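Local coordinates for protein 2',5'-phosphodiesterase 12 (Homo sapiens, PDB 4Z2B) that belongs to the endonuclease/exonuclease/phosphatase family, joining a DNase I-like domain that holds a magnesium ion to an N-terminal domain of the E-set clan, at residues A150-Q155 against Q224-A229; V198-F203 against G218-K223; Y146-D151 against I193-V198. All coordinates share one frame; numbering follows the deposited sequence.

Contact 1 (A150-Q155 against Q224-A229). With 4LC (3-(6-{[(2S,3S)-3-(hydroxymethyl)-2-phenylmorpholin-4-yl]carbonyl}-1-methyl-1H-benzimidazol-2-yl)-1H-indole-6-carbonitrile), chain F.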
loop_
_atom_site.group_PDB
_atom_site.type_symbol
_atom_site.label_atom_id
_atom_site.label_comp_id
_atom_site.label_asym_id
_atom_site.label_seq_id
_atom_site.Cartn_x
_atom_site.Cartn_y
_atom_site.Cartn_z
ATOM N N ALA A 150 -9.848 1.728 -2.644
ATOM C CA ALA A 150 -9.710 2.429 -3.922
ATOM C C ALA A 150 -10.736 3.517 -4.066
ATOM O O ALA A 150 -11.913 3.334 -3.728
ATOM C CB ALA A 150 -9.815 1.452 -5.083
ATOM N N ASP A 151 -10.294 4.649 -4.607
ATOM C CA ASP A 151 -11.159 5.784 -4.925
ATOM C C ASP A 151 -12.242 5.372 -5.937
ATOM O O ASP A 151 -13.354 5.882 -5.861
ATOM C CB ASP A 151 -10.325 6.954 -5.495
ATOM C CG ASP A 151 -11.169 8.165 -5.859
ATOM O OD1 ASP A 151 -11.817 8.713 -4.971
ATOM O OD2 ASP A 151 -11.228 8.507 -7.048
ATOM N N THR A 152 -11.927 4.440 -6.875
ATOM C CA THR A 152 -12.926 3.999 -7.864
ATOM C C THR A 152 -14.161 3.406 -7.137
ATOM O O THR A 152 -15.299 3.627 -7.564
ATOM C CB THR A 152 -12.311 3.047 -8.916
ATOM O OG1 THR A 152 -13.316 2.786 -9.900
ATOM C CG2 THR A 152 -11.825 1.720 -8.321
ATOM N N TYR A 153 -13.945 2.761 -5.983
ATOM C CA TYR A 153 -15.057 2.250 -5.186
ATOM C C TYR A 153 -15.590 3.293 -4.207
ATOM O O TYR A 153 -16.801 3.415 -4.062
ATOM C CB TYR A 153 -14.660 0.975 -4.413
ATOM C CG TYR A 153 -14.029 -0.083 -5.293
ATOM C CD1 TYR A 153 -14.551 -0.373 -6.552
ATOM C CD2 TYR A 153 -12.846 -0.718 -4.915
ATOM C CE1 TYR A 153 -13.987 -1.354 -7.355
ATOM C CE2 TYR A 153 -12.247 -1.673 -5.733
ATOM C CZ TYR A 153 -12.814 -1.975 -6.960
ATOM O OH TYR A 153 -12.292 -2.922 -7.789
ATOM N N ALA A 154 -14.719 4.032 -3.524
ATOM C CA ALA A 154 -15.157 5.000 -2.502
ATOM C C ALA A 154 -16.064 6.134 -3.057
ATOM O O ALA A 154 -16.909 6.649 -2.312
ATOM C CB ALA A 154 -13.956 5.592 -1.797
ATOM N N GLN A 155 -15.885 6.518 -4.337
ATOM C CA GLN A 155 -16.696 7.568 -4.972
ATOM C C GLN A 155 -18.139 7.118 -5.349
ATOM O O GLN A 155 -18.956 7.983 -5.651
ATOM C CB GLN A 155 -15.995 8.116 -6.234
ATOM C CG GLN A 155 -15.928 7.175 -7.435
ATOM C CD GLN A 155 -15.182 7.824 -8.582
ATOM O OE1 GLN A 155 -14.024 8.241 -8.454
ATOM N NE2 GLN A 155 -15.830 7.926 -9.732
ATOM N N GLN A 224 -8.530 -4.894 -12.410
ATOM C CA GLN A 224 -9.484 -4.420 -13.403
ATOM C C GLN A 224 -9.594 -2.870 -13.314
ATOM O O GLN A 224 -9.117 -2.170 -14.223
ATOM C CB GLN A 224 -10.829 -5.134 -13.196
ATOM C CG GLN A 224 -11.867 -4.992 -14.305
ATOM C CD GLN A 224 -13.163 -5.701 -13.930
ATOM O OE1 GLN A 224 -13.224 -6.516 -12.990
ATOM N NE2 GLN A 224 -14.236 -5.398 -14.651
ATOM N N HIS A 225 -10.117 -2.344 -12.185
ATOM C CA HIS A 225 -10.362 -0.904 -11.948
ATOM C C HIS A 225 -9.332 -0.232 -11.019
ATOM O O HIS A 225 -9.394 0.978 -10.774
ATOM C CB HIS A 225 -11.758 -0.734 -11.304
ATOM C CG HIS A 225 -12.824 -1.551 -11.956
ATOM N ND1 HIS A 225 -13.235 -1.299 -13.264
ATOM C CD2 HIS A 225 -13.555 -2.576 -11.457
ATOM C CE1 HIS A 225 -14.169 -2.202 -13.525
ATOM N NE2 HIS A 225 -14.413 -2.980 -12.464
ATOM N N GLU A 226 -8.432 -1.044 -10.448
ATOM C CA GLU A 226 -7.425 -0.708 -9.445
ATOM C C GLU A 226 -6.562 -1.947 -9.319
ATOM O O GLU A 226 -6.921 -2.973 -9.904
ATOM C CB GLU A 226 -8.128 -0.348 -8.101
ATOM C CG GLU A 226 -9.293 -1.270 -7.708
ATOM C CD GLU A 226 -8.972 -2.680 -7.238
ATOM O OE1 GLU A 226 -7.853 -2.911 -6.735
ATOM O OE2 GLU A 226 -9.852 -3.558 -7.353
ATOM N N GLY A 227 -5.497 -1.900 -8.531
ATOM C CA GLY A 227 -4.662 -3.084 -8.385
ATOM C C GLY A 227 -3.798 -3.180 -7.139
ATOM O O GLY A 227 -4.080 -2.582 -6.087
ATOM N N LEU A 228 -2.730 -3.956 -7.273
ATOM C CA LEU A 228 -1.816 -4.237 -6.187
ATOM C C LEU A 228 -0.537 -3.470 -6.325
ATOM O O LEU A 228 -0.049 -3.304 -7.450
ATOM C CB LEU A 228 -1.468 -5.743 -6.202
ATOM C CG LEU A 228 -2.643 -6.749 -6.174
ATOM C CD1 LEU A 228 -2.110 -8.138 -6.306
ATOM C CD2 LEU A 228 -3.445 -6.624 -4.870
ATOM N N ALA A 229 0.045 -3.036 -5.196
ATOM C CA ALA A 229 1.389 -2.423 -5.255
ATOM C C ALA A 229 2.309 -3.060 -4.220
ATOM O O ALA A 229 1.855 -3.433 -3.145
ATOM C CB ALA A 229 1.328 -0.913 -5.048
HETATM C C13 4LC F . -17.202 -4.805 -0.182
HETATM C C17 4LC F . -16.384 -3.834 -0.979
HETATM C C20 4LC F . -16.488 -5.426 -2.863
HETATM C C01 4LC F . -15.518 -7.979 2.588
HETATM N N05 4LC F . -16.906 -7.649 2.237
HETATM C C06 4LC F . -18.072 -8.266 2.607
HETATM N N07 4LC F . -19.150 -7.632 2.181
HETATM C C08 4LC F . -18.658 -6.614 1.363
HETATM C C09 4LC F . -19.335 -5.681 0.575
HETATM C C11 4LC F . -18.600 -4.764 -0.163
HETATM C C14 4LC F . -16.522 -5.742 0.600
HETATM C C16 4LC F . -17.269 -6.625 1.368
HETATM O O18 4LC F . -16.004 -2.799 -0.465
HETATM N N19 4LC F . -16.072 -4.149 -2.264
HETATM C C23 4LC F . -17.119 -5.176 -4.212
HETATM O O26 4LC F . -16.203 -4.474 -5.077
HETATM C C27 4LC F . -15.792 -3.208 -4.542
HETATM C C29 4LC F . -15.185 -3.350 -3.139
HETATM C C31 4LC F . -13.767 -3.921 -3.178
HETATM O O34 4LC F . -13.300 -4.251 -1.875
HETATM C C36 4LC F . -16.915 -2.187 -4.694
HETATM C C37 4LC F . -17.482 -1.965 -5.944
HETATM C C39 4LC F . -18.471 -1.005 -6.117
HETATM C C41 4LC F . -18.917 -0.263 -5.042
HETATM C C43 4LC F . -18.351 -0.454 -3.795
HETATM C C45 4LC F . -17.364 -1.420 -3.616
HETATM C C47 4LC F . -18.172 -9.309 3.634
HETATM C C48 4LC F . -19.054 -9.340 4.688
HETATM N N50 4LC F . -18.863 -10.475 5.429
HETATM C C52 4LC F . -17.765 -11.149 4.949
HETATM C C53 4LC F . -17.145 -12.308 5.409
HETATM C C55 4LC F . -16.071 -12.822 4.683
HETATM C C56 4LC F . -15.630 -12.189 3.518
HETATM C C58 4LC F . -16.268 -11.037 3.059
HETATM C C60 4LC F . -17.340 -10.494 3.770
HETATM C C61 4LC F . -15.365 -13.972 5.183
HETATM N N62 4LC F . -14.782 -14.864 5.570
#

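Contact 2 (V198-F203 against G218-K223). With EDO (1,2-ethanediol), chain C.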
loop_
_atom_site.group_PDB
_atom_site.type_symbol
_atom_site.label_atom_id
_atom_site.label_comp_id
_atom_site.label_asym_id
_atom_site.label_seq_id
_atom_site.Cartn_x
_atom_site.Cartn_y
_atom_site.Cartn_z
ATOM N N VAL A 198 -5.195 -0.227 -4.982
ATOM C CA VAL A 198 -4.379 0.902 -5.378
ATOM C C VAL A 198 -4.892 1.377 -6.745
ATOM O O VAL A 198 -4.766 0.644 -7.728
ATOM C CB VAL A 198 -2.853 0.556 -5.389
ATOM C CG1 VAL A 198 -2.021 1.745 -5.856
ATOM C CG2 VAL A 198 -2.381 0.078 -4.006
ATOM N N ASP A 199 -5.489 2.589 -6.810
ATOM C CA ASP A 199 -5.887 3.162 -8.108
ATOM C C ASP A 199 -4.618 3.505 -8.896
ATOM O O ASP A 199 -3.609 3.836 -8.280
ATOM C CB ASP A 199 -6.747 4.430 -7.946
ATOM C CG ASP A 199 -7.955 4.274 -7.056
ATOM O OD1 ASP A 199 -7.822 4.488 -5.837
ATOM O OD2 ASP A 199 -9.027 3.971 -7.573
ATOM N N ARG A 200 -4.646 3.418 -10.255
ATOM C CA ARG A 200 -3.465 3.760 -11.065
ATOM C C ARG A 200 -2.901 5.130 -10.699
ATOM O O ARG A 200 -1.690 5.256 -10.495
ATOM C CB ARG A 200 -3.803 3.773 -12.574
ATOM C CG ARG A 200 -3.993 2.405 -13.214
ATOM C CD ARG A 200 -4.037 2.499 -14.751
ATOM N NE ARG A 200 -4.152 1.169 -15.357
ATOM C CZ ARG A 200 -3.140 0.321 -15.526
ATOM N NH1 ARG A 200 -1.907 0.664 -15.167
ATOM N NH2 ARG A 200 -3.351 -0.873 -16.064
ATOM N N ALA A 201 -3.772 6.164 -10.622
ATOM C CA ALA A 201 -3.327 7.531 -10.321
ATOM C C ALA A 201 -2.827 7.662 -8.891
ATOM O O ALA A 201 -1.956 8.481 -8.633
ATOM C CB ALA A 201 -4.429 8.533 -10.594
ATOM N N VAL A 202 -3.333 6.836 -7.969
ATOM C CA VAL A 202 -2.879 6.850 -6.571
ATOM C C VAL A 202 -1.416 6.365 -6.546
ATOM O O VAL A 202 -0.562 7.002 -5.942
ATOM C CB VAL A 202 -3.812 5.990 -5.687
ATOM C CG1 VAL A 202 -3.130 5.613 -4.376
ATOM C CG2 VAL A 202 -5.141 6.716 -5.430
ATOM N N PHE A 203 -1.129 5.261 -7.260
ATOM C CA PHE A 203 0.241 4.770 -7.380
ATOM C C PHE A 203 1.174 5.865 -7.932
ATOM O O PHE A 203 2.171 6.178 -7.301
ATOM C CB PHE A 203 0.297 3.537 -8.294
ATOM C CG PHE A 203 1.671 2.927 -8.386
ATOM C CD1 PHE A 203 2.142 2.079 -7.387
ATOM C CD2 PHE A 203 2.502 3.205 -9.467
ATOM C CE1 PHE A 203 3.408 1.503 -7.474
ATOM C CE2 PHE A 203 3.790 2.659 -9.538
ATOM C CZ PHE A 203 4.234 1.805 -8.548
ATOM N N GLY A 218 8.591 1.196 -5.983
ATOM C CA GLY A 218 7.414 0.342 -6.087
ATOM C C GLY A 218 7.142 -0.280 -7.428
ATOM O O GLY A 218 7.573 0.229 -8.468
ATOM N N VAL A 219 6.381 -1.374 -7.395
ATOM C CA VAL A 219 5.899 -2.075 -8.586
ATOM C C VAL A 219 4.368 -2.181 -8.484
ATOM O O VAL A 219 3.821 -2.315 -7.378
ATOM C CB VAL A 219 6.560 -3.450 -8.867
ATOM C CG1 VAL A 219 8.058 -3.283 -9.178
ATOM C CG2 VAL A 219 6.330 -4.433 -7.723
ATOM N N PHE A 220 3.684 -2.111 -9.635
ATOM C CA PHE A 220 2.216 -2.125 -9.656
ATOM C C PHE A 220 1.692 -3.203 -10.596
ATOM O O PHE A 220 2.256 -3.412 -11.682
ATOM C CB PHE A 220 1.722 -0.728 -10.104
ATOM C CG PHE A 220 0.217 -0.596 -10.219
ATOM C CD1 PHE A 220 -0.551 -0.221 -9.118
ATOM C CD2 PHE A 220 -0.430 -0.853 -11.423
ATOM C CE1 PHE A 220 -1.947 -0.120 -9.220
ATOM C CE2 PHE A 220 -1.827 -0.754 -11.521
ATOM C CZ PHE A 220 -2.576 -0.381 -10.422
ATOM N N ARG A 221 0.582 -3.863 -10.202
ATOM C CA ARG A 221 -0.082 -4.852 -11.051
ATOM C C ARG A 221 -1.586 -4.586 -11.045
ATOM O O ARG A 221 -2.238 -4.708 -10.009
ATOM C CB ARG A 221 0.228 -6.285 -10.594
ATOM C CG ARG A 221 -0.619 -7.370 -11.255
ATOM C CD ARG A 221 -0.312 -7.617 -12.721
ATOM N NE ARG A 221 -1.262 -8.598 -13.254
ATOM C CZ ARG A 221 -0.955 -9.596 -14.080
ATOM N NH1 ARG A 221 0.297 -9.769 -14.491
ATOM N NH2 ARG A 221 -1.901 -10.424 -14.508
ATOM N N ILE A 222 -2.136 -4.264 -12.207
ATOM C CA ILE A 222 -3.571 -3.985 -12.295
ATOM C C ILE A 222 -4.402 -5.263 -12.145
ATOM O O ILE A 222 -3.964 -6.360 -12.519
ATOM C CB ILE A 222 -3.899 -3.261 -13.659
ATOM C CG1 ILE A 222 -5.272 -2.512 -13.642
ATOM C CG2 ILE A 222 -3.803 -4.192 -14.875
ATOM C CD1 ILE A 222 -5.268 -1.147 -12.799
ATOM N N LYS A 223 -5.605 -5.101 -11.594
ATOM C CA LYS A 223 -6.603 -6.159 -11.527
ATOM C C LYS A 223 -7.581 -5.821 -12.662
ATOM O O LYS A 223 -7.392 -6.296 -13.788
ATOM C CB LYS A 223 -7.246 -6.230 -10.129
ATOM C CG LYS A 223 -8.298 -7.332 -9.961
ATOM C CD LYS A 223 -9.307 -7.030 -8.848
ATOM C CE LYS A 223 -8.715 -7.061 -7.458
ATOM N NZ LYS A 223 -9.434 -6.165 -6.507
HETATM C C1 EDO C . -11.138 -8.579 -4.746
HETATM O O1 EDO C . -10.787 -8.640 -6.098
HETATM C C2 EDO C . -12.638 -8.297 -4.654
HETATM O O2 EDO C . -13.297 -9.336 -5.323
#

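Contact 3 (Y146-D151 against I193-V198). With 4LC (3-(6-{[(2S,3S)-3-(hydroxymethyl)-2-phenylmorpholin-4-yl]carbonyl}-1-methyl-1H-benzimidazol-2-yl)-1H-indole-6-carbonitrile), chain F.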
loop_
_atom_site.group_PDB
_atom_site.type_symbol
_atom_site.label_atom_id
_atom_site.label_comp_id
_atom_site.label_asym_id
_atom_site.label_seq_id
_atom_site.Cartn_x
_atom_site.Cartn_y
_atom_site.Cartn_z
ATOM N N TYR A 146 -1.726 -3.649 3.526
ATOM C CA TYR A 146 -2.800 -2.692 3.725
ATOM C C TYR A 146 -3.663 -2.532 2.502
ATOM O O TYR A 146 -3.156 -2.205 1.430
ATOM C CB TYR A 146 -2.143 -1.333 4.044
ATOM C CG TYR A 146 -2.976 -0.207 4.619
ATOM C CD1 TYR A 146 -4.232 -0.446 5.183
ATOM C CD2 TYR A 146 -2.450 1.083 4.724
ATOM C CE1 TYR A 146 -4.947 0.583 5.828
ATOM C CE2 TYR A 146 -3.166 2.116 5.321
ATOM C CZ TYR A 146 -4.403 1.862 5.895
ATOM O OH TYR A 146 -5.049 2.907 6.525
ATOM N N ASN A 147 -4.983 -2.762 2.678
ATOM C CA ASN A 147 -6.005 -2.487 1.674
ATOM C C ASN A 147 -6.333 -1.019 1.893
ATOM O O ASN A 147 -6.888 -0.678 2.938
ATOM C CB ASN A 147 -7.218 -3.395 1.842
ATOM C CG ASN A 147 -8.265 -3.103 0.787
ATOM O OD1 ASN A 147 -8.468 -1.945 0.372
ATOM N ND2 ASN A 147 -8.979 -4.129 0.363
ATOM N N ILE A 148 -5.897 -0.140 0.976
ATOM C CA ILE A 148 -6.018 1.312 1.165
ATOM C C ILE A 148 -7.347 1.924 0.667
ATOM O O ILE A 148 -7.461 3.149 0.709
ATOM C CB ILE A 148 -4.813 2.067 0.528
ATOM C CG1 ILE A 148 -4.715 1.877 -1.003
ATOM C CG2 ILE A 148 -3.511 1.665 1.237
ATOM C CD1 ILE A 148 -3.720 2.862 -1.708
ATOM N N LEU A 149 -8.308 1.091 0.224
ATOM C CA LEU A 149 -9.655 1.477 -0.248
ATOM C C LEU A 149 -9.540 2.335 -1.512
ATOM O O LEU A 149 -9.162 3.512 -1.470
ATOM C CB LEU A 149 -10.455 2.174 0.886
ATOM C CG LEU A 149 -11.780 2.872 0.545
ATOM C CD1 LEU A 149 -12.780 1.918 -0.097
ATOM C CD2 LEU A 149 -12.370 3.554 1.804
ATOM N N ALA A 150 -9.848 1.728 -2.644
ATOM C CA ALA A 150 -9.710 2.429 -3.922
ATOM C C ALA A 150 -10.736 3.517 -4.066
ATOM O O ALA A 150 -11.913 3.334 -3.728
ATOM C CB ALA A 150 -9.815 1.452 -5.083
ATOM N N ASP A 151 -10.294 4.649 -4.607
ATOM C CA ASP A 151 -11.159 5.784 -4.925
ATOM C C ASP A 151 -12.242 5.372 -5.937
ATOM O O ASP A 151 -13.354 5.882 -5.861
ATOM C CB ASP A 151 -10.325 6.954 -5.495
ATOM C CG ASP A 151 -11.169 8.165 -5.859
ATOM O OD1 ASP A 151 -11.817 8.713 -4.971
ATOM O OD2 ASP A 151 -11.228 8.507 -7.048
ATOM N N ILE A 193 6.322 -3.099 1.664
ATOM C CA ILE A 193 4.940 -2.585 1.826
ATOM C C ILE A 193 4.076 -3.183 0.727
ATOM O O ILE A 193 4.304 -2.888 -0.443
ATOM C CB ILE A 193 4.856 -1.019 1.823
ATOM C CG1 ILE A 193 5.754 -0.376 2.919
ATOM C CG2 ILE A 193 3.414 -0.569 1.991
ATOM C CD1 ILE A 193 5.771 1.181 2.870
ATOM N N CYS A 194 3.082 -4.025 1.112
ATOM C CA CYS A 194 2.171 -4.662 0.165
ATOM C C CYS A 194 0.798 -4.036 0.289
ATOM O O CYS A 194 0.204 -4.070 1.369
ATOM C CB CYS A 194 2.124 -6.166 0.389
ATOM S SG CYS A 194 3.666 -7.003 -0.046
ATOM N N LEU A 195 0.341 -3.392 -0.788
ATOM C CA LEU A 195 -0.934 -2.671 -0.772
ATOM C C LEU A 195 -1.959 -3.252 -1.721
ATOM O O LEU A 195 -1.609 -3.736 -2.793
ATOM C CB LEU A 195 -0.669 -1.198 -1.162
ATOM C CG LEU A 195 0.359 -0.421 -0.327
ATOM C CD1 LEU A 195 0.571 0.984 -0.900
ATOM C CD2 LEU A 195 -0.066 -0.309 1.152
ATOM N N GLN A 196 -3.245 -3.172 -1.352
ATOM C CA GLN A 196 -4.312 -3.630 -2.251
ATOM C C GLN A 196 -5.213 -2.424 -2.498
ATOM O O GLN A 196 -5.173 -1.489 -1.695
ATOM C CB GLN A 196 -5.100 -4.797 -1.624
ATOM C CG GLN A 196 -4.235 -5.990 -1.179
ATOM C CD GLN A 196 -3.655 -5.829 0.206
ATOM O OE1 GLN A 196 -4.271 -5.238 1.111
ATOM N NE2 GLN A 196 -2.423 -6.306 0.383
ATOM N N GLU A 197 -6.050 -2.460 -3.561
ATOM C CA GLU A 197 -7.014 -1.407 -3.957
ATOM C C GLU A 197 -6.295 -0.102 -4.240
ATOM O O GLU A 197 -6.706 0.985 -3.795
ATOM C CB GLU A 197 -8.135 -1.228 -2.913
ATOM C CG GLU A 197 -9.093 -2.410 -2.870
ATOM C CD GLU A 197 -10.410 -2.145 -2.168
ATOM O OE1 GLU A 197 -10.846 -0.974 -2.110
ATOM O OE2 GLU A 197 -11.000 -3.119 -1.653
ATOM N N VAL A 198 -5.195 -0.227 -4.982
ATOM C CA VAL A 198 -4.379 0.902 -5.378
ATOM C C VAL A 198 -4.892 1.377 -6.745
ATOM O O VAL A 198 -4.766 0.644 -7.728
ATOM C CB VAL A 198 -2.853 0.556 -5.389
ATOM C CG1 VAL A 198 -2.021 1.745 -5.856
ATOM C CG2 VAL A 198 -2.381 0.078 -4.006
HETATM C C13 4LC F . -17.202 -4.805 -0.182
HETATM C C17 4LC F . -16.384 -3.834 -0.979
HETATM C C20 4LC F . -16.488 -5.426 -2.863
HETATM C C01 4LC F . -15.518 -7.979 2.588
HETATM N N05 4LC F . -16.906 -7.649 2.237
HETATM C C06 4LC F . -18.072 -8.266 2.607
HETATM N N07 4LC F . -19.150 -7.632 2.181
HETATM C C08 4LC F . -18.658 -6.614 1.363
HETATM C C09 4LC F . -19.335 -5.681 0.575
HETATM C C11 4LC F . -18.600 -4.764 -0.163
HETATM C C14 4LC F . -16.522 -5.742 0.600
HETATM C C16 4LC F . -17.269 -6.625 1.368
HETATM O O18 4LC F . -16.004 -2.799 -0.465
HETATM N N19 4LC F . -16.072 -4.149 -2.264
HETATM C C23 4LC F . -17.119 -5.176 -4.212
HETATM O O26 4LC F . -16.203 -4.474 -5.077
HETATM C C27 4LC F . -15.792 -3.208 -4.542
HETATM C C29 4LC F . -15.185 -3.350 -3.139
HETATM C C31 4LC F . -13.767 -3.921 -3.178
HETATM O O34 4LC F . -13.300 -4.251 -1.875
HETATM C C36 4LC F . -16.915 -2.187 -4.694
HETATM C C37 4LC F . -17.482 -1.965 -5.944
HETATM C C39 4LC F . -18.471 -1.005 -6.117
HETATM C C41 4LC F . -18.917 -0.263 -5.042
HETATM C C43 4LC F . -18.351 -0.454 -3.795
HETATM C C45 4LC F . -17.364 -1.420 -3.616
HETATM C C47 4LC F . -18.172 -9.309 3.634
HETATM C C48 4LC F . -19.054 -9.340 4.688
HETATM N N50 4LC F . -18.863 -10.475 5.429
HETATM C C52 4LC F . -17.765 -11.149 4.949
HETATM C C53 4LC F . -17.145 -12.308 5.409
HETATM C C55 4LC F . -16.071 -12.822 4.683
HETATM C C56 4LC F . -15.630 -12.189 3.518
HETATM C C58 4LC F . -16.268 -11.037 3.059
HETATM C C60 4LC F . -17.340 -10.494 3.770
HETATM C C61 4LC F . -15.365 -13.972 5.183
HETATM N N62 4LC F . -14.782 -14.864 5.570
#

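Contact 1 (A150-Q155 against Q224-A229)
Tyr153 and Glu226 are turned toward each other by their first torsions: Tyr153 CG stands anti to the carbonyl carbon (chi1 -51°), while Glu226 CG sits between its backbone N and carbonyl carbon (chi1 43°) and the chain bends again at chi2. The contact lies in the DNase I-like domain, where the short helix 151-154, following strand 140-147, meets the loop leading into strand 227-233 beside the ligand pocket. Tyr153 OH donates to Glu226 OE2 at 2.6 Å, and OE2 receives it on its anti lone pair, the one away from the other oxygen. The carboxylate lies at the ring's edge with the two planes 65° apart. In the conformer given, Lys223 NZ also forms a salt bridge to this OE2. Tyrosine suits the place because its faces are apolar and its far end polar. Over the centre of one face lies 4LC C27, 3.6 Å above the plane of Tyr153; the opposite face rests on Thr152 CG2. That methyl also reaches the neighbouring loop, 3.5 Å from His225 O, while the small side chain of Ala150 lets its CB lie 3.8 Å from Glu226 CG. The imidazole of His225 comes edge-on to the hydroxyl, with CD2 3.9 Å from Tyr153 OH.

Contact 2 (V198-F203 against G218-K223)
The start of helix 200-213 and the strand that follows it, 216-222, face each other here as the last two elements of a beta-alpha-beta crossover begun by strand 192-198; strand 227-233 lies between the two parallel strands. Phe203 and Phe220 carry the packing. Phe220 CB stands almost on the ring normal of Phe203, 3.7 Å from the ring centroid, a CH-pi contact over the face, and the two rings meet obliquely at 49°. Having no side chain, Gly218 lets the Phe203 ring come close to the strand, with CZ 3.7 Å from Gly218 O. With CG anti to the backbone N (chi1 178°), the Phe220 ring is carried toward the end of strand 192-198, where its edge meets the carbonyl of Val198: CE1 lies 3.3 Å from Val198 O and touches Val198 CG1. Arg200 uses its long aliphatic stem, extended from CG to NE, to lay the guanidinium across Ile222, whose CD1 is 3.4 Å above the guanidinium plane. Aromatic and aliphatic side chains of a strand thus meet the first turn of the connecting helix, as in the helix-on-sheet layer of a beta-alpha-beta crossover.

Contact 3 (Y146-D151 against I193-V198)
Tyr146 and Leu195, and next to them Asn147 and Gln196, pair in parallel where strands 140-147 and 192-198 run side by side in the domain's mixed sheet. Three backbone bonds join them: Tyr146 N to Cys194 O (2.9 Å), Gln196 N to Tyr146 O (2.9 Å) and Ile148 N to Gln196 O (3.1 Å). On the face of Tyr146 and Leu195, CD2 of the leucine packs on Tyr146 CB and Ile148 CG2, an apolar layer covered by helices 174-187 and 200-213; Tyr146 OH is hydrogen-bonded to Glu184 OE2. The face of Asn147 and Gln196 is polar. Gln196 NE2 is satisfied by Asn300 OD1 of strand 295-302. In the turn, Ile148 O and Leu149 O accept from Arg177 NH2 and NH1, and Asn147 O from Ser443 OG.

Asn147 suits its place because its amide both donates and accepts. With CG anti to the backbone N (chi1 -180°), OD1 receives Leu149 N at 3.0 Å, closing an Asx turn, while ND2 donates to Glu197 OE2 at 3.0 Å and also to Asp342 OD2. ND2 comes from above the carboxylate, 59° out of its plane, yet the acceptor lies in the amide plane of Asn147.

Glu197 sits at the corner of its strand, where it and Val198 face Gly227 in a G1 beta bulge. Its OE1 takes Ala150 N at 2.9 Å through the anti lone pair; its OE2 also accepts from 4LC O34 at 2.6 Å. The backbone N-H on OE1 and the asparagine amide on OE2 restrain the rotation of the carboxylate and probably set how OE2 meets 4LC O34, with the magnesium ion about 3 Å from the Glu197 side chain.

The three contacts lie close together in the DNase I-like domain, centres 8 to 9 Å apart, around one end of strand 192-198. Along the chain contact 3 closes first; contact 1 shares Ala150 and Asp151 with it and reaches on to 224-229; contact 2 falls within that span and shares Val198 with contact 3. Strands 140-147, 192-198, 227-233 and 216-222 are successive neighbours in one six-stranded mixed sheet. Asp199 OD1 of contact 2 probably bonds Asp151 N, and Gly227 N of contact 1 Val198 O. Contacts 1 and 3 line the ligand pocket, whereas contact 2 packs the start of helix 200-213 against strand 216-222.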